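PDB 3S8D: coenzyme A transferase from Yersinia pestis, which binds coenzyme A and probably transfers it between acyl-CoA thioesters and acetate. Local coordinates for residues A57-A62 against I85-L90; F75-I80 against F100-E105; L134-I139 against S167-S172; Q282-D287 against A327-V332. All blocks are in the same frame, centred on the assembly; numbering follows the deposited sequence.

Contact 1: residues A57-A62 against I85-L90; sequences ALADRA and ILRYEL
A59 on helix 52-63 and I85 bring their CA atoms to within 4.3 Å. The loop then curves away and returns through a 3-10 turn at 88-90, where A62 and L90 form a second, wider close pair with CA atoms 6.7 Å apart. No hydrogen bond joins the segments; the contact is mainly apolar. The CG2 branch of I85 lies against the helix, 3.5 Å from A59 N and 3.7 Å from L58 CD2. L58 meets it with CG anti to the backbone N (chi1 179°), beside the carbonyl carbon. Further along the helix, towards A62, L90 CD2 rests 3.8 Å from A59 CB, and its CG faces A62 CB. R87 packs at the partly exposed side of the contact: NH2 lies 3.7 Å from A59 CB, while D60 OD1 sits at the edge of the guanidinium at 4.0 Å from NH2, too far for a salt bridge. Helix 52-63 links strands 41-44 and 70-74, and the loop segment 85-90 belongs to the link from 70-74 to 94-98. With L58 also on L70 and I85 on V72 and I94, the contact joins two successive beta-alpha-beta crossovers of a Rossmann-like parallel sheet.

Contact 2: residues F75-I80 against F100-E105; sequences FETAKI and FVTAVE
F100 meets F75 where two neighbouring parallel strands, 94-98 and 70-74, have just ended, at the C-terminal edge of a Rossmann-like sheet; E76 and A103 here, and R106 just beyond, bind coenzyme A. The contact from F100 comes from its CB, 3.8 Å from F75 CE1. Its own ring leads away from F75, since CG stands anti to the backbone N (chi1 -177°), and the two side chains cross at about a right angle. The F75 ring also meets that of F128. At T102, the N-cap residue of helix 103-113, OG1 lies beside its backbone N and touches T77 CG2 at 3.6 Å; this hydroxyl makes no capping bond. V104 follows, its CB 3.5 Å from T77 CG2 and both of its methyls bordering the same carbon, so one threonine methyl fits against the first turn of the helix. E105 comes to that methyl from the direction opposite to T77, its chain bent at chi2 (93°). The carboxylate is held from the strand side by Y74 OH, which is hydrogen-bonded to OE2, and this same oxygen lies 3.1 Å from T77 CG2.

Contact 3: residues L134-I139 against S167-S172; sequences LLAEEI and SRIARS
The R168 guanidinium is met on two different sides by neighbouring residues of helix 131-139. A136 CB stands over one face, displaced toward the rim, with NH2 as its nearest atom at 3.5 Å; E137 OE2 approaches at the edge, in the guanidinium plane. R168 presents this face because its chain leaves with CG anti to the backbone N and then bends at chi2 (69°), folding the head toward the other helix. E137 crosses it at about a right angle, and the carboxylate plane is turned 43° from that of the guanidinium. The resulting salt bridge, NH2 to OE2, is long at 3.4 Å and counts as a weak hydrogen bond although nearly straight (163°). On the sheet side of this pair, I169 extends CD1 between the helices, 3.8 Å from L135 CB and 4.0 Å from A136 CB. S172 OG, hydrogen-bonded to R168 O at 3.1 Å, borders A136 CB from the next turn. The local axes approach to 9.6 Å. I169 also packs on F144 and L135 on Y73, so both helices sit on the parallel sheet, while L134 and E138 meet Y371 of the second subunit. Chemically, the inner part is joined by apolar contact and sheltered by the sheet; the ion pair, long and weak, lies on the exposed side, where solvent probably screens it.

Contact 4: residues Q282-D287 against A327-V332; sequences QRKTLD and AQNDNV
N329 OD1 takes hydrogen bonds from two consecutive backbone amides, T285 N at 2.8 Å and L286 N at 3.1 Å. The longer bond is the straighter (173° at the hydrogen) and lies in the plane of the amide carbonyl; the T285 bond is bent, 135°, and its donor is tilted out of that plane. N329 can reach in because its CG lies anti to its own carbonyl carbon, beside the backbone N (chi1 -72°). The other end of the amide is less well served: ND2 is buried here without a hydrogen-bond partner and lies 3.7 Å from K284 CD, an aliphatic neighbour. The K284 chain bends past N329 and carries NZ on to the carbonyl oxygens of I261 and R290. A water forms the second bridge, donating to R283 O at 2.8 Å. It accepts from D330 N at 2.9 Å. The same water is hydrogen-bonded to T285 OG1, also at 2.8 Å. L286 CD1 lies 3.7 Å from Q328 CB, and the two side chains meet at a slant. The type II turn N329-V332, with N331 in the left-handed region, leads directly into strand 332-337; N329 O and V332 N both bond S373 OG. Here, then, two irregular segments are joined without any direct backbone-to-backbone bond: one asparagine oxygen satisfies two adjacent N-H groups, which fixes the orientation of its amide, and the water satisfies polar backbone atoms from both sides.

From the N terminus, helix 52-63 opens contact 1, which closes at 85-90; meanwhile 75-80 has opened contact 2, which closes at 100-105. The two loops therefore cross, overlapping in the link after strand 70-74, and they touch directly where L86 CD1 packs 3.5 Å from T77 OG1. Contact 3 follows in series, joining the helices that precede and follow strand 143-148; its nearest atoms come within about 5 Å of contact 2 without touching. All three lie in helices and loops around the parallel sheet of the N-terminal part. Contact 4 comes last and apart, closing an excursion of 39 residues between 282-287 and 327-332 beside the mixed second sheet, its centre about 44 Å from that of contact 1.

Contact 1: residues A57-A62 against I85-L90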
loop_
_atom_site.group_PDB
_atom_site.type_symbol
_atom_site.label_atom_id
_atom_site.label_comp_id
_atom_site.label_asym_id
_atom_site.label_seq_id
_atom_site.Cartn_x
_atom_site.Cartn_y
_atom_site.Cartn_z
ATOM N N ALA A 57 -19.152 1.047 34.415
ATOM C CA ALA A 57 -20.358 0.237 34.577
ATOM C C ALA A 57 -20.237 -1.146 33.935
ATOM O O ALA A 57 -20.782 -2.122 34.447
ATOM C CB ALA A 57 -21.576 0.969 34.023
ATOM N N LEU A 58 -19.541 -1.226 32.804
ATOM C CA LEU A 58 -19.391 -2.496 32.091
ATOM C C LEU A 58 -18.359 -3.392 32.766
ATOM O O LEU A 58 -18.562 -4.604 32.903
ATOM C CB LEU A 58 -18.967 -2.244 30.645
ATOM C CG LEU A 58 -18.734 -3.463 29.755
ATOM C CD1 LEU A 58 -20.059 -4.144 29.409
ATOM C CD2 LEU A 58 -18.014 -3.016 28.491
ATOM N N ALA A 59 -17.244 -2.781 33.165
ATOM C CA ALA A 59 -16.181 -3.479 33.870
ATOM C C ALA A 59 -16.773 -4.210 35.072
ATOM O O ALA A 59 -16.588 -5.419 35.247
ATOM C CB ALA A 59 -15.121 -2.495 34.330
ATOM N N ASP A 60 -17.486 -3.455 35.898
ATOM C CA ASP A 60 -18.029 -3.973 37.139
ATOM C C ASP A 60 -19.119 -5.015 36.880
ATOM O O ASP A 60 -19.241 -6.004 37.614
ATOM C CB ASP A 60 -18.522 -2.814 37.997
ATOM C CG ASP A 60 -17.425 -1.783 38.248
ATOM O OD1 ASP A 60 -16.321 -1.946 37.673
ATOM O OD2 ASP A 60 -17.664 -0.808 38.998
ATOM N N ARG A 61 -19.891 -4.817 35.822
ATOM C CA ARG A 61 -20.837 -5.841 35.405
ATOM C C ARG A 61 -20.095 -7.132 35.078
ATOM O O ARG A 61 -20.588 -8.226 35.336
ATOM C CB ARG A 61 -21.654 -5.367 34.205
ATOM C CG ARG A 61 -22.318 -6.494 33.457
ATOM C CD ARG A 61 -23.612 -6.049 32.808
ATOM N NE ARG A 61 -24.401 -7.210 32.406
ATOM C CZ ARG A 61 -24.826 -7.440 31.167
ATOM N NH1 ARG A 61 -24.554 -6.575 30.193
ATOM N NH2 ARG A 61 -25.538 -8.531 30.900
ATOM N N ALA A 62 -18.896 -6.998 34.521
ATOM C CA ALA A 62 -18.072 -8.151 34.189
ATOM C C ALA A 62 -17.476 -8.759 35.457
ATOM O O ALA A 62 -17.406 -9.983 35.622
ATOM C CB ALA A 62 -16.954 -7.739 33.242
ATOM N N ILE A 85 -12.652 -1.918 31.778
ATOM C CA ILE A 85 -12.961 -3.143 31.053
ATOM C C ILE A 85 -11.773 -3.898 30.425
ATOM O O ILE A 85 -11.961 -5.024 29.942
ATOM C CB ILE A 85 -13.916 -2.835 29.926
ATOM C CG1 ILE A 85 -13.181 -2.042 28.842
ATOM C CG2 ILE A 85 -15.086 -2.042 30.462
ATOM C CD1 ILE A 85 -13.984 -1.915 27.572
ATOM N N LEU A 86 -10.579 -3.300 30.394
ATOM C CA LEU A 86 -9.410 -4.026 29.880
ATOM C C LEU A 86 -8.398 -4.365 30.973
ATOM O O LEU A 86 -7.227 -4.657 30.679
ATOM C CB LEU A 86 -8.723 -3.280 28.734
ATOM C CG LEU A 86 -9.624 -2.914 27.554
ATOM C CD1 LEU A 86 -8.847 -2.079 26.538
ATOM C CD2 LEU A 86 -10.233 -4.170 26.915
ATOM N N ARG A 87 -8.855 -4.335 32.225
ATOM C CA ARG A 87 -8.065 -4.867 33.332
ATOM C C ARG A 87 -7.799 -6.360 33.109
ATOM O O ARG A 87 -8.690 -7.108 32.680
ATOM C CB ARG A 87 -8.771 -4.649 34.677
ATOM C CG ARG A 87 -8.424 -3.322 35.361
ATOM C CD ARG A 87 -9.001 -3.252 36.782
ATOM N NE ARG A 87 -10.386 -3.728 36.853
ATOM C CZ ARG A 87 -11.468 -2.941 36.827
ATOM N NH1 ARG A 87 -11.344 -1.617 36.734
ATOM N NH2 ARG A 87 -12.687 -3.476 36.899
ATOM N N TYR A 88 -6.570 -6.782 33.391
ATOM C CA TYR A 88 -6.172 -8.174 33.186
ATOM C C TYR A 88 -7.136 -9.205 33.803
ATOM O O TYR A 88 -7.385 -10.260 33.208
ATOM C CB TYR A 88 -4.747 -8.394 33.707
ATOM C CG TYR A 88 -4.194 -9.755 33.365
ATOM C CD1 TYR A 88 -3.685 -10.019 32.096
ATOM C CD2 TYR A 88 -4.185 -10.784 34.305
ATOM C CE1 TYR A 88 -3.185 -11.268 31.770
ATOM C CE2 TYR A 88 -3.686 -12.036 33.988
ATOM C CZ TYR A 88 -3.190 -12.273 32.720
ATOM O OH TYR A 88 -2.690 -13.516 32.400
ATOM N N GLU A 89 -7.672 -8.892 34.985
ATOM C CA GLU A 89 -8.552 -9.808 35.723
ATOM C C GLU A 89 -9.848 -10.107 34.974
ATOM O O GLU A 89 -10.434 -11.185 35.130
ATOM C CB GLU A 89 -8.890 -9.252 37.116
ATOM C CG GLU A 89 -7.676 -8.834 37.958
ATOM C CD GLU A 89 -7.188 -7.412 37.655
ATOM O OE1 GLU A 89 -7.389 -6.516 38.509
ATOM O OE2 GLU A 89 -6.595 -7.184 36.573
ATOM N N LEU A 90 -10.285 -9.141 34.164
ATOM C CA LEU A 90 -11.535 -9.237 33.413
ATOM C C LEU A 90 -11.347 -9.975 32.087
ATOM O O LEU A 90 -12.318 -10.343 31.422
ATOM C CB LEU A 90 -12.094 -7.833 33.166
ATOM C CG LEU A 90 -12.974 -7.263 34.280
ATOM C CD1 LEU A 90 -12.461 -7.715 35.648
ATOM C CD2 LEU A 90 -13.117 -5.730 34.219
#

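Contact 2: residues F75-I80 against F100-E105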
loop_
_atom_site.group_PDB
_atom_site.type_symbol
_atom_site.label_atom_id
_atom_site.label_comp_id
_atom_site.label_asym_id
_atom_site.label_seq_id
_atom_site.Cartn_x
_atom_site.Cartn_y
_atom_site.Cartn_z
ATOM N N PHE A 75 -9.494 0.654 18.084
ATOM C CA PHE A 75 -8.183 1.214 17.807
ATOM C C PHE A 75 -7.816 2.175 18.949
ATOM O O PHE A 75 -8.699 2.861 19.491
ATOM C CB PHE A 75 -8.266 2.035 16.527
ATOM C CG PHE A 75 -7.770 1.321 15.313
ATOM C CD1 PHE A 75 -6.429 1.402 14.949
ATOM C CD2 PHE A 75 -8.641 0.572 14.526
ATOM C CE1 PHE A 75 -5.958 0.742 13.822
ATOM C CE2 PHE A 75 -8.177 -0.097 13.395
ATOM C CZ PHE A 75 -6.832 -0.008 13.048
ATOM N N GLU A 76 -6.537 2.235 19.317
ATOM C CA GLU A 76 -6.055 3.361 20.121
ATOM C C GLU A 76 -6.683 3.434 21.512
ATOM O O GLU A 76 -7.494 4.337 21.795
ATOM C CB GLU A 76 -6.339 4.679 19.382
ATOM C CG GLU A 76 -5.682 5.915 19.979
ATOM C CD GLU A 76 -4.229 6.041 19.565
ATOM O OE1 GLU A 76 -3.875 5.523 18.474
ATOM O OE2 GLU A 76 -3.444 6.654 20.322
ATOM N N THR A 77 -6.296 2.503 22.382
ATOM C CA THR A 77 -6.847 2.452 23.732
ATOM C C THR A 77 -6.105 3.400 24.665
ATOM O O THR A 77 -4.898 3.621 24.520
ATOM C CB THR A 77 -6.786 1.027 24.311
ATOM O OG1 THR A 77 -7.528 0.971 25.539
ATOM C CG2 THR A 77 -5.341 0.620 24.575
ATOM N N ALA A 78 -6.829 3.971 25.617
ATOM C CA ALA A 78 -6.187 4.749 26.671
ATOM C C ALA A 78 -6.497 4.145 28.044
ATOM O O ALA A 78 -7.171 3.103 28.141
ATOM C CB ALA A 78 -6.625 6.201 26.612
ATOM N N LYS A 79 -6.016 4.809 29.096
ATOM C CA LYS A 79 -6.192 4.321 30.459
ATOM C C LYS A 79 -7.666 4.150 30.807
ATOM O O LYS A 79 -8.012 3.366 31.690
ATOM C CB LYS A 79 -5.510 5.249 31.470
ATOM C CG LYS A 79 -4.012 5.421 31.240
ATOM C CD LYS A 79 -3.323 6.158 32.403
ATOM C CE LYS A 79 -2.860 5.192 33.511
ATOM N NZ LYS A 79 -1.504 5.523 34.064
ATOM N N ILE A 80 -8.536 4.871 30.110
ATOM C CA ILE A 80 -9.964 4.772 30.383
ATOM C C ILE A 80 -10.415 3.316 30.259
ATOM O O ILE A 80 -10.938 2.731 31.206
ATOM C CB ILE A 80 -10.795 5.697 29.453
ATOM C CG1 ILE A 80 -10.345 7.155 29.630
ATOM C CG2 ILE A 80 -12.301 5.539 29.710
ATOM C CD1 ILE A 80 -11.189 8.177 28.872
ATOM N N PHE A 100 -4.715 -2.591 16.877
ATOM C CA PHE A 100 -3.392 -2.010 16.884
ATOM C C PHE A 100 -2.878 -1.984 18.311
ATOM O O PHE A 100 -3.573 -1.558 19.223
ATOM C CB PHE A 100 -3.433 -0.604 16.309
ATOM C CG PHE A 100 -2.099 0.040 16.216
ATOM C CD1 PHE A 100 -1.381 -0.013 15.032
ATOM C CD2 PHE A 100 -1.552 0.702 17.311
ATOM C CE1 PHE A 100 -0.138 0.585 14.933
ATOM C CE2 PHE A 100 -0.309 1.307 17.223
ATOM C CZ PHE A 100 0.397 1.251 16.035
ATOM N N VAL A 101 -1.648 -2.432 18.502
ATOM C CA VAL A 101 -1.149 -2.643 19.851
ATOM C C VAL A 101 -0.563 -1.374 20.485
ATOM O O VAL A 101 0.404 -0.790 19.973
ATOM C CB VAL A 101 -0.139 -3.799 19.881
ATOM C CG1 VAL A 101 0.374 -4.035 21.304
ATOM C CG2 VAL A 101 -0.790 -5.063 19.307
ATOM N N THR A 102 -1.179 -0.955 21.594
ATOM C CA THR A 102 -0.698 0.161 22.406
ATOM C C THR A 102 0.121 -0.372 23.584
ATOM O O THR A 102 0.263 -1.588 23.765
ATOM C CB THR A 102 -1.871 0.997 22.990
ATOM O OG1 THR A 102 -2.867 1.238 21.984
ATOM C CG2 THR A 102 -1.376 2.333 23.559
ATOM N N ALA A 103 0.644 0.553 24.385
ATOM C CA ALA A 103 1.363 0.232 25.611
ATOM C C ALA A 103 0.467 -0.555 26.554
ATOM O O ALA A 103 0.946 -1.397 27.324
ATOM C CB ALA A 103 1.845 1.510 26.286
ATOM N N VAL A 104 -0.830 -0.263 26.495
ATOM C CA VAL A 104 -1.826 -0.927 27.334
ATOM C C VAL A 104 -1.938 -2.429 27.021
ATOM O O VAL A 104 -2.151 -3.245 27.926
ATOM C CB VAL A 104 -3.211 -0.238 27.206
ATOM C CG1 VAL A 104 -4.316 -1.060 27.892
ATOM C CG2 VAL A 104 -3.156 1.170 27.767
ATOM N N GLU A 105 -1.784 -2.793 25.749
ATOM C CA GLU A 105 -1.814 -4.203 25.364
ATOM C C GLU A 105 -0.440 -4.848 25.522
ATOM O O GLU A 105 -0.351 -6.043 25.806
ATOM C CB GLU A 105 -2.351 -4.406 23.935
ATOM C CG GLU A 105 -3.790 -3.934 23.707
ATOM C CD GLU A 105 -3.851 -2.498 23.192
ATOM O OE1 GLU A 105 -2.779 -1.888 23.039
ATOM O OE2 GLU A 105 -4.954 -1.980 22.928
#

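Contact 3: residues L134-I139 against S167-S172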
loop_
_atom_site.group_PDB
_atom_site.type_symbol
_atom_site.label_atom_id
_atom_site.label_comp_id
_atom_site.label_asym_id
_atom_site.label_seq_id
_atom_site.Cartn_x
_atom_site.Cartn_y
_atom_site.Cartn_z
ATOM N N LEU A 134 -14.414 -2.749 8.035
ATOM C CA LEU A 134 -14.086 -3.942 8.804
ATOM C C LEU A 134 -15.054 -4.131 9.981
ATOM O O LEU A 134 -15.669 -5.192 10.142
ATOM C CB LEU A 134 -12.640 -3.864 9.312
ATOM C CG LEU A 134 -11.651 -4.832 8.653
ATOM C CD1 LEU A 134 -11.424 -4.483 7.186
ATOM C CD2 LEU A 134 -10.315 -4.854 9.404
ATOM N N LEU A 135 -15.181 -3.092 10.801
ATOM C CA LEU A 135 -16.033 -3.155 11.979
ATOM C C LEU A 135 -17.497 -3.274 11.569
ATOM O O LEU A 135 -18.262 -3.994 12.217
ATOM C CB LEU A 135 -15.799 -1.943 12.891
ATOM C CG LEU A 135 -14.380 -1.912 13.463
ATOM C CD1 LEU A 135 -13.904 -0.512 13.742
ATOM C CD2 LEU A 135 -14.304 -2.762 14.725
ATOM N N ALA A 136 -17.887 -2.603 10.483
ATOM C CA ALA A 136 -19.307 -2.558 10.115
ATOM C C ALA A 136 -19.766 -3.805 9.359
ATOM O O ALA A 136 -20.835 -4.356 9.651
ATOM C CB ALA A 136 -19.650 -1.280 9.326
ATOM N N GLU A 137 -18.946 -4.244 8.401
ATOM C CA GLU A 137 -19.333 -5.290 7.458
ATOM C C GLU A 137 -18.648 -6.645 7.672
ATOM O O GLU A 137 -19.296 -7.686 7.538
ATOM C CB GLU A 137 -19.098 -4.812 6.018
ATOM C CG GLU A 137 -19.919 -3.554 5.626
ATOM C CD GLU A 137 -19.365 -2.849 4.370
ATOM O OE1 GLU A 137 -18.867 -3.560 3.461
ATOM O OE2 GLU A 137 -19.422 -1.592 4.288
ATOM N N GLU A 138 -17.345 -6.646 7.963
ATOM C CA GLU A 138 -16.621 -7.915 8.127
ATOM C C GLU A 138 -16.747 -8.473 9.546
ATOM O O GLU A 138 -16.965 -9.668 9.736
ATOM C CB GLU A 138 -15.145 -7.756 7.785
ATOM C CG GLU A 138 -14.879 -7.048 6.445
ATOM C CD GLU A 138 -15.013 -7.960 5.233
ATOM O OE1 GLU A 138 -15.626 -9.052 5.344
ATOM O OE2 GLU A 138 -14.496 -7.581 4.163
ATOM N N ILE A 139 -16.621 -7.600 10.536
ATOM C CA ILE A 139 -16.667 -8.001 11.943
ATOM C C ILE A 139 -18.074 -7.926 12.543
ATOM O O ILE A 139 -18.518 -8.855 13.204
ATOM C CB ILE A 139 -15.730 -7.119 12.778
ATOM C CG1 ILE A 139 -14.288 -7.296 12.299
ATOM C CG2 ILE A 139 -15.882 -7.420 14.248
ATOM C CD1 ILE A 139 -13.333 -6.184 12.753
ATOM N N SER A 167 -17.991 7.485 13.474
ATOM C CA SER A 167 -19.143 8.131 12.852
ATOM C C SER A 167 -19.955 7.114 12.027
ATOM O O SER A 167 -21.147 7.278 11.813
ATOM C CB SER A 167 -18.760 9.410 12.069
ATOM O OG SER A 167 -17.901 9.156 10.975
ATOM N N ARG A 168 -19.309 6.036 11.607
ATOM C CA ARG A 168 -19.992 4.976 10.873
ATOM C C ARG A 168 -20.591 3.904 11.819
ATOM O O ARG A 168 -21.746 3.466 11.671
ATOM C CB ARG A 168 -18.996 4.328 9.903
ATOM C CG ARG A 168 -19.455 3.000 9.301
ATOM C CD ARG A 168 -20.618 3.213 8.347
ATOM N NE ARG A 168 -21.220 1.956 7.886
ATOM C CZ ARG A 168 -20.710 1.178 6.931
ATOM N NH1 ARG A 168 -19.567 1.513 6.325
ATOM N NH2 ARG A 168 -21.341 0.055 6.582
ATOM N N ILE A 169 -19.792 3.485 12.790
ATOM C CA ILE A 169 -20.231 2.464 13.727
ATOM C C ILE A 169 -21.388 2.993 14.587
ATOM O O ILE A 169 -22.351 2.271 14.869
ATOM C CB ILE A 169 -19.068 1.965 14.614
ATOM C CG1 ILE A 169 -17.901 1.510 13.734
ATOM C CG2 ILE A 169 -19.544 0.835 15.532
ATOM C CD1 ILE A 169 -18.362 0.809 12.489
ATOM N N ALA A 170 -21.316 4.255 14.990
ATOM C CA ALA A 170 -22.413 4.799 15.775
ATOM C C ALA A 170 -23.755 4.524 15.088
ATOM O O ALA A 170 -24.800 4.458 15.746
ATOM C CB ALA A 170 -22.225 6.292 16.053
ATOM N N ARG A 171 -23.727 4.348 13.773
ATOM C CA ARG A 171 -24.967 4.163 13.034
ATOM C C ARG A 171 -25.174 2.731 12.578
ATOM O O ARG A 171 -26.295 2.320 12.286
ATOM C CB ARG A 171 -25.003 5.131 11.863
ATOM C CG ARG A 171 -24.867 6.539 12.351
ATOM C CD ARG A 171 -24.552 7.494 11.252
ATOM N NE ARG A 171 -24.934 8.838 11.662
ATOM C CZ ARG A 171 -24.132 9.696 12.283
ATOM N NH1 ARG A 171 -22.874 9.356 12.586
ATOM N NH2 ARG A 171 -24.592 10.907 12.597
ATOM N N SER A 172 -24.089 1.965 12.515
ATOM C CA SER A 172 -24.196 0.582 12.095
ATOM C C SER A 172 -24.524 -0.335 13.294
ATOM O O SER A 172 -25.271 -1.307 13.165
ATOM C CB SER A 172 -22.919 0.147 11.373
ATOM O OG SER A 172 -21.775 0.407 12.170
#

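Contact 4: residues Q282-D287 against A327-V332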
loop_
_atom_site.group_PDB
_atom_site.type_symbol
_atom_site.label_atom_id
_atom_site.label_comp_id
_atom_site.label_asym_id
_atom_site.label_seq_id
_atom_site.Cartn_x
_atom_site.Cartn_y
_atom_site.Cartn_z
ATOM N N GLN A 282 -6.764 27.801 2.356
ATOM C CA GLN A 282 -7.263 28.476 1.160
ATOM C C GLN A 282 -6.660 27.905 -0.120
ATOM O O GLN A 282 -7.203 28.135 -1.209
ATOM C CB GLN A 282 -7.033 29.993 1.236
ATOM C CG GLN A 282 -8.042 30.751 2.146
ATOM C CD GLN A 282 -9.481 30.540 1.679
ATOM O OE1 GLN A 282 -9.747 30.475 0.470
ATOM N NE2 GLN A 282 -10.408 30.414 2.625
ATOM N N ARG A 283 -5.553 27.158 0.015
ATOM C CA ARG A 283 -4.897 26.489 -1.121
ATOM C C ARG A 283 -5.368 25.044 -1.339
ATOM O O ARG A 283 -4.959 24.396 -2.303
ATOM C CB ARG A 283 -3.377 26.467 -0.935
ATOM C CG ARG A 283 -2.768 27.815 -0.573
ATOM C CD ARG A 283 -2.965 28.818 -1.708
ATOM N NE ARG A 283 -2.301 30.096 -1.436
ATOM C CZ ARG A 283 -0.980 30.283 -1.516
ATOM N NH1 ARG A 283 -0.173 29.270 -1.847
ATOM N NH2 ARG A 283 -0.458 31.483 -1.259
ATOM N N LYS A 284 -6.207 24.528 -0.447
ATOM C CA LYS A 284 -6.686 23.150 -0.601
ATOM C C LYS A 284 -7.659 22.991 -1.765
ATOM O O LYS A 284 -8.413 23.895 -2.081
ATOM C CB LYS A 284 -7.317 22.625 0.694
ATOM C CG LYS A 284 -6.329 22.501 1.829
ATOM C CD LYS A 284 -6.679 21.346 2.746
ATOM C CE LYS A 284 -8.056 21.481 3.367
ATOM N NZ LYS A 284 -8.152 20.618 4.583
ATOM N N THR A 285 -7.629 21.835 -2.407
ATOM C CA THR A 285 -8.615 21.512 -3.427
ATOM C C THR A 285 -9.891 20.942 -2.771
ATOM O O THR A 285 -11.015 21.306 -3.133
ATOM C CB THR A 285 -7.999 20.543 -4.457
ATOM O OG1 THR A 285 -6.939 21.222 -5.152
ATOM C CG2 THR A 285 -9.049 20.038 -5.460
ATOM N N LEU A 286 -9.709 20.076 -1.780
ATOM C CA LEU A 286 -10.817 19.492 -1.029
ATOM C C LEU A 286 -10.973 20.195 0.323
ATOM O O LEU A 286 -9.970 20.599 0.935
ATOM C CB LEU A 286 -10.556 18.011 -0.788
ATOM C CG LEU A 286 -10.371 17.156 -2.039
ATOM C CD1 LEU A 286 -10.208 15.705 -1.613
ATOM C CD2 LEU A 286 -11.562 17.324 -3.013
ATOM N N ASP A 287 -12.218 20.334 0.790
ATOM C CA ASP A 287 -12.476 20.900 2.106
ATOM C C ASP A 287 -11.801 22.258 2.240
ATOM O O ASP A 287 -11.235 22.578 3.298
ATOM C CB ASP A 287 -11.944 19.974 3.219
ATOM C CG ASP A 287 -12.398 18.532 3.058
ATOM O OD1 ASP A 287 -13.610 18.295 3.212
ATOM O OD2 ASP A 287 -11.537 17.644 2.787
ATOM N N ALA A 327 -4.091 12.735 -1.971
ATOM C CA ALA A 327 -3.348 13.243 -3.125
ATOM C C ALA A 327 -4.100 14.305 -3.941
ATOM O O ALA A 327 -3.534 14.893 -4.862
ATOM C CB ALA A 327 -2.953 12.101 -4.025
ATOM N N GLN A 328 -5.372 14.540 -3.640
ATOM C CA GLN A 328 -6.092 15.592 -4.358
ATOM C C GLN A 328 -5.681 17.004 -3.932
ATOM O O GLN A 328 -5.902 17.967 -4.669
ATOM C CB GLN A 328 -7.602 15.380 -4.284
ATOM C CG GLN A 328 -8.046 14.145 -5.087
ATOM C CD GLN A 328 -9.509 14.182 -5.452
ATOM O OE1 GLN A 328 -10.270 13.261 -5.117
ATOM N NE2 GLN A 328 -9.924 15.250 -6.161
ATOM N N ASN A 329 -5.064 17.123 -2.754
ATOM C CA ASN A 329 -4.519 18.410 -2.320
ATOM C C ASN A 329 -3.095 18.569 -2.786
ATOM O O ASN A 329 -2.269 17.682 -2.594
ATOM C CB ASN A 329 -4.613 18.586 -0.794
ATOM C CG ASN A 329 -6.036 18.808 -0.331
ATOM O OD1 ASN A 329 -6.802 19.503 -1.007
ATOM N ND2 ASN A 329 -6.409 18.210 0.807
ATOM N N ASP A 330 -2.809 19.704 -3.405
ATOM C CA ASP A 330 -1.472 19.945 -3.894
ATOM C C ASP A 330 -0.506 20.208 -2.732
ATOM O O ASP A 330 -0.917 20.651 -1.656
ATOM C CB ASP A 330 -1.488 21.097 -4.895
ATOM C CG ASP A 330 -2.347 20.781 -6.120
ATOM O OD1 ASP A 330 -2.640 19.581 -6.349
ATOM O OD2 ASP A 330 -2.729 21.725 -6.853
ATOM N N ASN A 331 0.769 19.889 -2.942
ATOM C CA ASN A 331 1.803 20.187 -1.957
ATOM C C ASN A 331 1.559 19.583 -0.578
ATOM O O ASN A 331 1.970 20.151 0.442
ATOM C CB ASN A 331 1.962 21.698 -1.835
ATOM C CG ASN A 331 2.283 22.344 -3.158
ATOM O OD1 ASN A 331 3.231 21.951 -3.837
ATOM N ND2 ASN A 331 1.490 23.328 -3.539
ATOM N N VAL A 332 0.871 18.446 -0.544
ATOM C CA VAL A 332 0.742 17.699 0.700
ATOM C C VAL A 332 2.111 17.543 1.366
ATOM O O VAL A 332 3.089 17.154 0.702
ATOM C CB VAL A 332 0.142 16.324 0.442
ATOM C CG1 VAL A 332 0.307 15.407 1.659
ATOM C CG2 VAL A 332 -1.345 16.476 0.059
HETATM O O HOH W 1 -4.681 21.959 -3.734
#